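Long-range contacts in ribosome biogenesis GTPase A (Thermotoga maritima, PDB 3CNL), which binds GTP as a circularly permuted GTPase and probably acts in a late step of 50S ribosomal subunit assembly: residues T49-N54 and K76-T81; D57-K62 and R242-R247; L164-L169 and F185-E190. One frame throughout, in Å; residues are numbered along the deposited sequence.

Contact 1: residues T49-N54 and K76-T81; sequences TIILLN and KRVITT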
loop_
_atom_site.group_PDB
_atom_site.type_symbol
_atom_site.label_atom_id
_atom_site.label_comp_id
_atom_site.label_asym_id
_atom_site.label_seq_id
_atom_site.Cartn_x
_atom_site.Cartn_y
_atom_site.Cartn_z
ATOM N N THR A 49 2.038 -15.345 9.487
ATOM C CA THR A 49 1.968 -14.087 8.742
ATOM C C THR A 49 2.770 -14.176 7.442
ATOM O O THR A 49 3.914 -14.628 7.438
ATOM C CB THR A 49 2.469 -12.902 9.587
ATOM O OG1 THR A 49 1.657 -12.775 10.761
ATOM C CG2 THR A 49 2.441 -11.581 8.796
ATOM N N ILE A 50 2.130 -13.769 6.348
ATOM C CA ILE A 50 2.783 -13.635 5.045
ATOM C C ILE A 50 2.844 -12.140 4.690
ATOM O O ILE A 50 1.816 -11.460 4.682
ATOM C CB ILE A 50 1.991 -14.390 3.966
ATOM C CG1 ILE A 50 1.739 -15.846 4.409
ATOM C CG2 ILE A 50 2.703 -14.324 2.592
ATOM C CD1 ILE A 50 0.877 -16.629 3.445
ATOM N N ILE A 51 4.039 -11.627 4.421
ATOM C CA ILE A 51 4.179 -10.244 3.930
ATOM C C ILE A 51 4.063 -10.270 2.415
ATOM O O ILE A 51 4.863 -10.913 1.744
ATOM C CB ILE A 51 5.512 -9.606 4.356
ATOM C CG1 ILE A 51 5.566 -9.480 5.878
ATOM C CG2 ILE A 51 5.726 -8.223 3.630
ATOM C CD1 ILE A 51 6.954 -9.195 6.459
ATOM N N LEU A 52 3.036 -9.612 1.892
ATOM C CA LEU A 52 2.816 -9.562 0.472
ATOM C C LEU A 52 3.190 -8.163 -0.028
ATOM O O LEU A 52 2.633 -7.159 0.425
ATOM C CB LEU A 52 1.351 -9.907 0.178
ATOM C CG LEU A 52 0.817 -10.069 -1.242
ATOM C CD1 LEU A 52 -0.532 -10.775 -1.193
ATOM C CD2 LEU A 52 0.630 -8.742 -1.911
ATOM N N LEU A 53 4.162 -8.099 -0.937
ATOM C CA LEU A 53 4.597 -6.812 -1.476
ATOM C C LEU A 53 3.850 -6.593 -2.764
ATOM O O LEU A 53 4.219 -7.146 -3.796
ATOM C CB LEU A 53 6.111 -6.791 -1.701
ATOM C CG LEU A 53 6.944 -6.982 -0.437
ATOM C CD1 LEU A 53 8.421 -6.853 -0.773
ATOM C CD2 LEU A 53 6.535 -6.011 0.723
ATOM N N ASN A 54 2.771 -5.807 -2.701
ATOM C CA ASN A 54 1.855 -5.701 -3.824
ATOM C C ASN A 54 2.258 -4.579 -4.802
ATOM O O ASN A 54 3.108 -3.763 -4.471
ATOM C CB ASN A 54 0.446 -5.455 -3.282
ATOM C CG ASN A 54 -0.613 -5.823 -4.252
ATOM O OD1 ASN A 54 -0.402 -6.667 -5.094
ATOM N ND2 ASN A 54 -1.781 -5.201 -4.139
ATOM N N LYS A 76 11.631 -13.715 7.405
ATOM C CA LYS A 76 10.211 -13.450 7.205
ATOM C C LYS A 76 9.637 -14.115 5.970
ATOM O O LYS A 76 10.338 -14.319 4.985
ATOM C CB LYS A 76 9.907 -11.954 7.301
ATOM C CG LYS A 76 9.824 -11.572 8.764
ATOM C CD LYS A 76 9.830 -10.099 9.053
ATOM C CE LYS A 76 9.642 -9.916 10.549
ATOM N NZ LYS A 76 9.412 -8.491 10.869
ATOM N N ARG A 77 8.372 -14.518 6.059
ATOM C CA ARG A 77 7.678 -15.085 4.911
ATOM C C ARG A 77 7.194 -13.913 4.039
ATOM O O ARG A 77 6.371 -13.106 4.465
ATOM C CB ARG A 77 6.529 -15.976 5.383
ATOM C CG ARG A 77 5.752 -16.688 4.285
ATOM C CD ARG A 77 4.986 -17.892 4.842
ATOM N NE ARG A 77 4.042 -18.469 3.868
ATOM C CZ ARG A 77 3.120 -19.377 4.179
ATOM N NH1 ARG A 77 3.008 -19.805 5.430
ATOM N NH2 ARG A 77 2.292 -19.850 3.248
ATOM N N VAL A 78 7.743 -13.814 2.832
ATOM C CA VAL A 78 7.502 -12.673 1.962
ATOM C C VAL A 78 7.322 -13.126 0.530
ATOM O O VAL A 78 8.090 -13.960 0.035
ATOM C CB VAL A 78 8.646 -11.606 2.063
ATOM C CG1 VAL A 78 10.033 -12.175 1.682
ATOM C CG2 VAL A 78 8.331 -10.351 1.238
ATOM N N ILE A 79 6.293 -12.581 -0.116
ATOM C CA ILE A 79 6.054 -12.790 -1.535
ATOM C C ILE A 79 5.851 -11.442 -2.206
ATOM O O ILE A 79 5.645 -10.443 -1.527
ATOM C CB ILE A 79 4.820 -13.681 -1.794
ATOM C CG1 ILE A 79 3.527 -12.972 -1.372
ATOM C CG2 ILE A 79 5.003 -15.062 -1.107
ATOM C CD1 ILE A 79 2.263 -13.612 -1.894
ATOM N N THR A 80 5.910 -11.409 -3.534
ATOM C CA THR A 80 5.620 -10.180 -4.265
ATOM C C THR A 80 4.577 -10.539 -5.300
ATOM O O THR A 80 4.549 -11.672 -5.765
ATOM C CB THR A 80 6.860 -9.663 -5.005
ATOM O OG1 THR A 80 7.314 -10.688 -5.887
ATOM C CG2 THR A 80 7.992 -9.302 -4.014
ATOM N N THR A 81 3.705 -9.592 -5.642
ATOM C CA THR A 81 2.677 -9.849 -6.637
ATOM C C THR A 81 2.148 -8.545 -7.189
ATOM O O THR A 81 2.616 -7.478 -6.813
ATOM C CB THR A 81 1.509 -10.688 -6.065
ATOM O OG1 THR A 81 0.685 -11.152 -7.148
ATOM C CG2 THR A 81 0.659 -9.862 -5.096
HETATM O O HOH W 1 6.235 -13.028 7.752
#

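Contact 2: residues D57-K62 and R242-R247; sequences DIADEK and RVSFER. With GNP (phosphoaminophosphonic acid-guanylate ester), chain B.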
loop_
_atom_site.group_PDB
_atom_site.type_symbol
_atom_site.label_atom_id
_atom_site.label_comp_id
_atom_site.label_asym_id
_atom_site.label_seq_id
_atom_site.Cartn_x
_atom_site.Cartn_y
_atom_site.Cartn_z
ATOM N N ASP A 57 4.288 -4.025 -10.273
ATOM C CA ASP A 57 4.233 -3.545 -11.653
ATOM C C ASP A 57 4.513 -2.039 -11.797
ATOM O O ASP A 57 4.992 -1.595 -12.847
ATOM C CB ASP A 57 2.907 -3.935 -12.299
ATOM C CG ASP A 57 1.726 -3.304 -11.612
ATOM O OD1 ASP A 57 1.637 -3.431 -10.389
ATOM O OD2 ASP A 57 0.893 -2.675 -12.294
ATOM N N ILE A 58 4.253 -1.270 -10.734
ATOM C CA ILE A 58 4.489 0.176 -10.724
ATOM C C ILE A 58 5.620 0.575 -9.753
ATOM O O ILE A 58 5.850 1.773 -9.504
ATOM C CB ILE A 58 3.187 0.984 -10.458
ATOM C CG1 ILE A 58 2.521 0.592 -9.120
ATOM C CG2 ILE A 58 2.199 0.829 -11.643
ATOM C CD1 ILE A 58 1.275 1.368 -8.801
ATOM N N ALA A 59 6.337 -0.433 -9.252
ATOM C CA ALA A 59 7.470 -0.246 -8.334
ATOM C C ALA A 59 8.788 -0.389 -9.075
ATOM O O ALA A 59 8.858 -1.071 -10.091
ATOM C CB ALA A 59 7.416 -1.280 -7.206
ATOM N N ASP A 60 9.840 0.225 -8.537
ATOM C CA ASP A 60 11.192 0.005 -9.064
ATOM C C ASP A 60 11.674 -1.421 -8.780
ATOM O O ASP A 60 11.906 -1.787 -7.629
ATOM C CB ASP A 60 12.174 0.996 -8.465
ATOM C CG ASP A 60 13.568 0.787 -8.983
ATOM O OD1 ASP A 60 14.453 0.422 -8.173
ATOM O OD2 ASP A 60 13.756 0.940 -10.216
ATOM N N GLU A 61 11.859 -2.200 -9.850
ATOM C CA GLU A 61 12.180 -3.627 -9.762
ATOM C C GLU A 61 13.434 -3.934 -8.942
ATOM O O GLU A 61 13.442 -4.861 -8.137
ATOM C CB GLU A 61 12.267 -4.242 -11.160
ATOM C CG GLU A 61 10.939 -4.205 -11.898
ATOM C CD GLU A 61 10.850 -5.223 -13.011
ATOM O OE1 GLU A 61 11.592 -5.083 -13.991
ATOM O OE2 GLU A 61 10.028 -6.165 -12.925
ATOM N N LYS A 62 14.470 -3.125 -9.116
ATOM C CA LYS A 62 15.699 -3.252 -8.346
ATOM C C LYS A 62 15.471 -3.086 -6.835
ATOM O O LYS A 62 15.978 -3.862 -6.031
ATOM C CB LYS A 62 16.704 -2.227 -8.859
ATOM C CG LYS A 62 18.132 -2.405 -8.361
ATOM C CD LYS A 62 19.001 -1.229 -8.798
ATOM C CE LYS A 62 18.543 0.108 -8.162
ATOM N NZ LYS A 62 17.208 0.644 -8.642
ATOM N N ARG A 242 7.493 4.255 -12.959
ATOM C CA ARG A 242 7.864 3.070 -12.148
ATOM C C ARG A 242 8.897 3.508 -11.122
ATOM O O ARG A 242 10.082 3.596 -11.418
ATOM C CB ARG A 242 8.503 1.965 -12.995
ATOM C CG ARG A 242 7.720 0.674 -13.188
ATOM C CD ARG A 242 8.654 -0.484 -13.570
ATOM N NE ARG A 242 7.953 -1.547 -14.292
ATOM C CZ ARG A 242 7.639 -2.737 -13.791
ATOM N NH1 ARG A 242 7.961 -3.056 -12.549
ATOM N NH2 ARG A 242 6.979 -3.607 -14.538
ATOM N N VAL A 243 8.439 3.777 -9.913
ATOM C CA VAL A 243 9.217 4.518 -8.938
ATOM C C VAL A 243 8.907 3.924 -7.549
ATOM O O VAL A 243 7.763 3.641 -7.272
ATOM C CB VAL A 243 8.825 6.031 -9.034
ATOM C CG1 VAL A 243 8.954 6.731 -7.735
ATOM C CG2 VAL A 243 9.692 6.749 -10.088
ATOM N N SER A 244 9.933 3.689 -6.725
ATOM C CA SER A 244 9.752 3.306 -5.322
ATOM C C SER A 244 10.115 4.459 -4.386
ATOM O O SER A 244 10.761 5.417 -4.806
ATOM C CB SER A 244 10.566 2.056 -4.975
ATOM O OG SER A 244 10.068 0.921 -5.655
ATOM N N PHE A 245 9.703 4.375 -3.121
ATOM C CA PHE A 245 9.805 5.534 -2.225
ATOM C C PHE A 245 10.630 5.270 -0.982
ATOM O O PHE A 245 10.864 6.193 -0.202
ATOM C CB PHE A 245 8.410 6.062 -1.830
ATOM C CG PHE A 245 7.431 6.168 -2.997
ATOM C CD1 PHE A 245 7.680 7.029 -4.063
ATOM C CD2 PHE A 245 6.251 5.444 -2.991
ATOM C CE1 PHE A 245 6.791 7.128 -5.126
ATOM C CE2 PHE A 245 5.348 5.540 -4.040
ATOM C CZ PHE A 245 5.621 6.374 -5.118
ATOM N N GLU A 246 11.030 4.009 -0.800
ATOM C CA GLU A 246 11.842 3.553 0.339
ATOM C C GLU A 246 12.760 2.436 -0.133
ATOM O O GLU A 246 12.362 1.638 -0.983
ATOM C CB GLU A 246 10.969 2.922 1.424
ATOM C CG GLU A 246 9.918 3.766 1.968
ATOM C CD GLU A 246 9.335 3.212 3.216
ATOM O OE1 GLU A 246 8.631 2.183 3.130
ATOM O OE2 GLU A 246 9.554 3.836 4.278
ATOM N N ARG A 247 13.954 2.378 0.467
ATOM C CA ARG A 247 14.976 1.336 0.278
ATOM C C ARG A 247 15.358 0.752 1.642
ATOM O O ARG A 247 15.403 1.495 2.618
ATOM C CB ARG A 247 16.251 1.949 -0.309
ATOM C CG ARG A 247 16.184 2.444 -1.728
ATOM C CD ARG A 247 17.284 3.499 -1.943
ATOM N NE ARG A 247 18.499 3.219 -1.161
ATOM C CZ ARG A 247 19.656 3.877 -1.290
ATOM N NH1 ARG A 247 19.778 4.866 -2.172
ATOM N NH2 ARG A 247 20.704 3.545 -0.536
HETATM P PG GNP B . -9.047 0.206 0.795
HETATM O O1G GNP B . -8.831 -0.661 2.014
HETATM O O2G GNP B . -8.496 1.607 0.980
HETATM O O3G GNP B . -10.523 0.146 0.418
HETATM N N3B GNP B . -8.395 -0.264 -0.571
HETATM P PB GNP B . -7.823 -1.685 -0.950
HETATM O O1B GNP B . -6.653 -2.014 -0.082
HETATM O O2B GNP B . -8.952 -2.662 -0.927
HETATM O O3A GNP B . -7.321 -1.527 -2.398
HETATM P PA GNP B . -8.052 -1.778 -3.753
HETATM O O1A GNP B . -7.976 -3.199 -4.131
HETATM O O2A GNP B . -9.385 -1.155 -3.796
HETATM O "O5'" GNP B . -7.133 -1.044 -4.773
HETATM C "C5'" GNP B . -6.805 0.348 -4.656
HETATM C "C4'" GNP B . -6.332 0.838 -6.020
HETATM O "O4'" GNP B . -5.091 0.186 -6.419
HETATM C "C3'" GNP B . -7.274 0.595 -7.186
HETATM O "O3'" GNP B . -7.171 1.697 -8.076
HETATM C "C2'" GNP B . -6.692 -0.655 -7.827
HETATM O "O2'" GNP B . -7.056 -0.730 -9.186
HETATM C "C1'" GNP B . -5.193 -0.414 -7.689
HETATM N N9 GNP B . -4.378 -1.623 -7.611
HETATM C C8 GNP B . -4.618 -2.720 -6.808
HETATM N N7 GNP B . -3.696 -3.646 -6.925
HETATM C C5 GNP B . -2.801 -3.116 -7.879
HETATM C C6 GNP B . -1.598 -3.639 -8.427
HETATM O O6 GNP B . -1.052 -4.732 -8.190
HETATM N N1 GNP B . -1.002 -2.758 -9.348
HETATM C C2 GNP B . -1.509 -1.516 -9.697
HETATM N N2 GNP B . -0.814 -0.796 -10.602
HETATM N N3 GNP B . -2.619 -1.011 -9.189
HETATM C C4 GNP B . -3.212 -1.865 -8.297
#

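Contact 3: residues L164-L169 and F185-E190; sequences LAAKLL and FERAFE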
loop_
_atom_site.group_PDB
_atom_site.type_symbol
_atom_site.label_atom_id
_atom_site.label_comp_id
_atom_site.label_asym_id
_atom_site.label_seq_id
_atom_site.Cartn_x
_atom_site.Cartn_y
_atom_site.Cartn_z
ATOM N N LEU A 164 6.657 9.537 7.359
ATOM C CA LEU A 164 5.614 8.497 7.261
ATOM C C LEU A 164 4.346 9.008 6.559
ATOM O O LEU A 164 3.812 8.346 5.674
ATOM C CB LEU A 164 5.297 7.904 8.644
ATOM C CG LEU A 164 4.175 6.854 8.679
ATOM C CD1 LEU A 164 4.538 5.619 7.863
ATOM C CD2 LEU A 164 3.762 6.486 10.130
ATOM N N ALA A 165 3.890 10.204 6.921
ATOM C CA ALA A 165 2.741 10.811 6.242
ATOM C C ALA A 165 3.019 11.012 4.746
ATOM O O ALA A 165 2.169 10.707 3.907
ATOM C CB ALA A 165 2.363 12.141 6.912
ATOM N N ALA A 166 4.212 11.505 4.417
ATOM C CA ALA A 166 4.591 11.775 3.040
ATOM C C ALA A 166 4.548 10.481 2.209
ATOM O O ALA A 166 3.994 10.466 1.125
ATOM C CB ALA A 166 5.974 12.384 3.001
ATOM N N LYS A 167 5.091 9.398 2.758
ATOM C CA LYS A 167 5.136 8.089 2.079
ATOM C C LYS A 167 3.750 7.452 1.907
ATOM O O LYS A 167 3.416 6.903 0.835
ATOM C CB LYS A 167 6.113 7.163 2.812
ATOM C CG LYS A 167 7.569 7.457 2.467
ATOM C CD LYS A 167 8.515 6.956 3.530
ATOM C CE LYS A 167 9.955 7.121 3.039
ATOM N NZ LYS A 167 10.934 6.824 4.130
ATOM N N LEU A 168 2.937 7.536 2.952
ATOM C CA LEU A 168 1.534 7.122 2.854
ATOM C C LEU A 168 0.729 7.963 1.864
ATOM O O LEU A 168 -0.191 7.452 1.221
ATOM C CB LEU A 168 0.856 7.110 4.221
ATOM C CG LEU A 168 1.354 6.097 5.255
ATOM C CD1 LEU A 168 0.693 6.367 6.595
ATOM C CD2 LEU A 168 1.022 4.667 4.766
ATOM N N LEU A 169 1.041 9.248 1.755
ATOM C CA LEU A 169 0.459 10.063 0.687
ATOM C C LEU A 169 0.827 9.559 -0.706
ATOM O O LEU A 169 -0.016 9.486 -1.616
ATOM C CB LEU A 169 0.904 11.537 0.841
ATOM C CG LEU A 169 0.485 12.541 -0.228
ATOM C CD1 LEU A 169 -1.018 12.688 -0.218
ATOM C CD2 LEU A 169 1.147 13.901 0.072
ATOM N N PHE A 185 3.605 17.770 2.175
ATOM C CA PHE A 185 3.615 17.831 0.709
ATOM C C PHE A 185 5.003 18.018 0.151
ATOM O O PHE A 185 5.374 17.354 -0.805
ATOM C CB PHE A 185 2.706 18.933 0.147
ATOM C CG PHE A 185 1.253 18.748 0.451
ATOM C CD1 PHE A 185 0.595 17.571 0.099
ATOM C CD2 PHE A 185 0.531 19.766 1.075
ATOM C CE1 PHE A 185 -0.756 17.404 0.373
ATOM C CE2 PHE A 185 -0.841 19.625 1.349
ATOM C CZ PHE A 185 -1.478 18.431 1.010
ATOM N N GLU A 186 5.767 18.931 0.737
ATOM C CA GLU A 186 7.152 19.147 0.327
ATOM C C GLU A 186 8.030 17.891 0.476
ATOM O O GLU A 186 8.790 17.553 -0.451
ATOM C CB GLU A 186 7.737 20.344 1.065
ATOM C CG GLU A 186 7.024 21.637 0.686
ATOM C CD GLU A 186 7.435 22.838 1.508
ATOM O OE1 GLU A 186 7.239 23.962 1.010
ATOM O OE2 GLU A 186 7.910 22.689 2.655
ATOM N N ARG A 187 7.918 17.202 1.616
ATOM C CA ARG A 187 8.625 15.934 1.872
ATOM C C ARG A 187 8.290 14.890 0.806
ATOM O O ARG A 187 9.166 14.231 0.260
ATOM C CB ARG A 187 8.171 15.360 3.220
ATOM C CG ARG A 187 9.228 14.713 4.111
ATOM C CD ARG A 187 9.863 13.420 3.679
ATOM N NE ARG A 187 11.188 13.669 3.122
ATOM C CZ ARG A 187 12.146 12.769 2.899
ATOM N NH1 ARG A 187 13.273 13.172 2.333
ATOM N NH2 ARG A 187 12.006 11.488 3.218
ATOM N N ALA A 188 7.005 14.703 0.568
ATOM C CA ALA A 188 6.536 13.759 -0.457
ATOM C C ALA A 188 7.101 14.105 -1.825
ATOM O O ALA A 188 7.534 13.219 -2.555
ATOM C CB ALA A 188 5.011 13.753 -0.513
ATOM N N PHE A 189 7.067 15.382 -2.192
ATOM C CA PHE A 189 7.655 15.799 -3.475
ATOM C C PHE A 189 9.171 15.519 -3.494
ATOM O O PHE A 189 9.687 14.988 -4.467
ATOM C CB PHE A 189 7.354 17.283 -3.799
ATOM C CG PHE A 189 7.930 17.729 -5.110
ATOM C CD1 PHE A 189 7.424 17.229 -6.308
ATOM C CD2 PHE A 189 9.004 18.609 -5.153
ATOM C CE1 PHE A 189 7.983 17.617 -7.540
ATOM C CE2 PHE A 189 9.562 19.001 -6.372
ATOM C CZ PHE A 189 9.047 18.511 -7.558
ATOM N N GLU A 190 9.864 15.837 -2.404
ATOM C CA GLU A 190 11.304 15.553 -2.287
ATOM C C GLU A 190 11.612 14.062 -2.532
ATOM O O GLU A 190 12.520 13.712 -3.295
ATOM C CB GLU A 190 11.807 15.992 -0.904
ATOM C CG GLU A 190 13.288 15.777 -0.656
ATOM C CD GLU A 190 13.719 16.356 0.682
ATOM O OE1 GLU A 190 14.464 17.357 0.677
ATOM O OE2 GLU A 190 13.287 15.845 1.738
#

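Contact 1: residues T49-N54 and K76-T81
One face of the Arg77 guanidinium takes Ile50 CD1, 3.3 Å above the plane and offset toward the rim between NE and NH2, while Ile50 CG1 lies beside NE. NH1 makes a salt bridge to Glu48 and NH2 donates to Leu94 O, two partners that fix the end of the side chain. Strand 78-80 runs parallel to strand 48-54 at the edge of the central sheet; helix 61-73 connects the two, making a beta-alpha-beta unit of the GTPase fold. Four backbone hydrogen bonds join the two segments: Ile51 N to Arg77 O, Ile79 N to Ile51 O (2.9 Å), Leu53 N to Ile79 O, and a longer one from Thr81 N to Leu53 O (3.1 Å). On the sheet face turned to helix 61-73, Leu53 CG meets Val78 CG2 at 4.0 Å, and Thr80 CG2 lies against Leu53 CB. On the other face Ile79 CD1 reaches Leu52 CG at 3.9 Å, with Leu90 and Leu94 of helix 87-94 packing on Ile79. Asn54 opens the GTP-binding NKxD motif, and its ND2 donates to Thr110 O in the P-loop. Thr81 has its OG1 anti to the backbone N (chi1 -167°), hydrogen-bonded to Glu85; this torsion puts CG2 between the backbone N and the carbonyl carbon, where it presses tightly on Leu52 CD2 and touches Asn54 OD1, each at 3.4 Å.

Contact 2: residues D57-K62 and R242-R247
The carbonyl oxygen of Asp57 sits directly over the centre of the Arg242 guanidinium, 3.0 Å from its CZ, without accepting a hydrogen bond from it: none of the N-H groups points that way. Over the opposite face lies Glu61 CD, and Glu61 CG comes within 3.3 Å of Arg242 NH1. Glu61 OE2 makes a long salt bridge with the same nitrogen, well out of the guanidinium plane, so that charge alone acts there. What does use an N-H is the edge: NH1 donates to Ala59 O at 3.3 Å, nearly in the plane of the group. The guanidinium thus lies between a backbone carbonyl and an acidic side chain, and the positive charge is likely to polarise both. Segment 242-247, an irregular loop after helix 224-236, packs here against the loop that carries the last residue of the NKxD (G4) motif, which reads guanine in GTPases. Asp57 OD1 accepts from GNP N1 at 2.9 Å and OD2 from N2 at 3.1 Å, while Ile58 CD1 packs beside N2. An alanine in place of Asp57 would probably leave guanine N1 and N2 without their acceptors and weaken the hold on the base. Farther along, Val243 N donates to Ile58 O, and Ser244 OG, its chi1 of -67° setting it beside its own backbone N, accepts from Asp60 N at 3.0 Å. Asp60 is the N-cap of helix 61-73; its OD1 also bonds to Thr63 OG1 and forms a salt bridge with Lys62 NZ, met on the syn side, at 2.8 Å.

Contact 3: residues L164-L169 and F185-E190
Leu169 holds CG anti to its backbone N (chi1 176°), and CD2, the branch that reaches the other helix, meets Phe185 and Ala188. Phe185 answers with CG anti to its carbonyl carbon (chi1 -63°); although its CB starts off away from the partner helix, the ring swings back until CD1 comes within 3.7 Å of Leu169 CD2. The two side chains cross at about a right angle, and the methyl approaches the ring obliquely. The same CD2 touches Ala188 CB at 3.9 Å, so one branch of the leucine bridges two residues a turn apart. Beside it the helices come closest, at Ala166 and Ala188, whose CA atoms are 4.5 Å apart. Ala166 CB nestles against the backbone of the other helix, 3.5 Å from Ala188 N, and also meets Arg187 CB at 3.7 Å. With two alanines at the point of nearest CA approach, the axes of the short segments approach to 8.2 Å while making an angle of 63°. This is alanine-mediated helix-to-helix packing: it joins helix 162-170, which follows the last strand of the GTPase sheet, to helix 182-196 of the helical C-terminal part. Phe232 of helix 224-236 touches Leu169, Phe185 and Ala188, adding a third helix to the apolar cluster. No hydrogen bond runs between the two segments. At the polar border Arg187, past its CB contact, bends at chi2 and chi3; its NH1 makes a salt bridge to Glu190 OE2 at 2.7 Å, the oxygen lying in the guanidinium plane. Its NH2 pairs with Asp163, the residue whose other carboxylate oxygen takes Lys167 NZ; that shared aspartate would be expected to temper the repulsion between the two positive groups.

Contacts 1 and 2 follow each other along the chain: strand 48-54 of contact 1 runs into the GTP-binding loop, whose end belongs to contact 2, and their centres are 16 Å apart. Asn54 and Asp57, from the same NKxD motif, bring both to the nucleotide, Asn54 by touching it and the P-loop, Asp57 by binding guanine directly. Contact 3 lies within the long chain loop closed by contact 2, with centres 15 Å apart, and the two meet where Lys167 NZ forms a weak ion pair with Glu246 OE2. The side chain of Leu169 is about 13 Å from GNP. Contacts 1 and 3 do not touch; their centres are 24 Å apart, on opposite sides of the chain's centre.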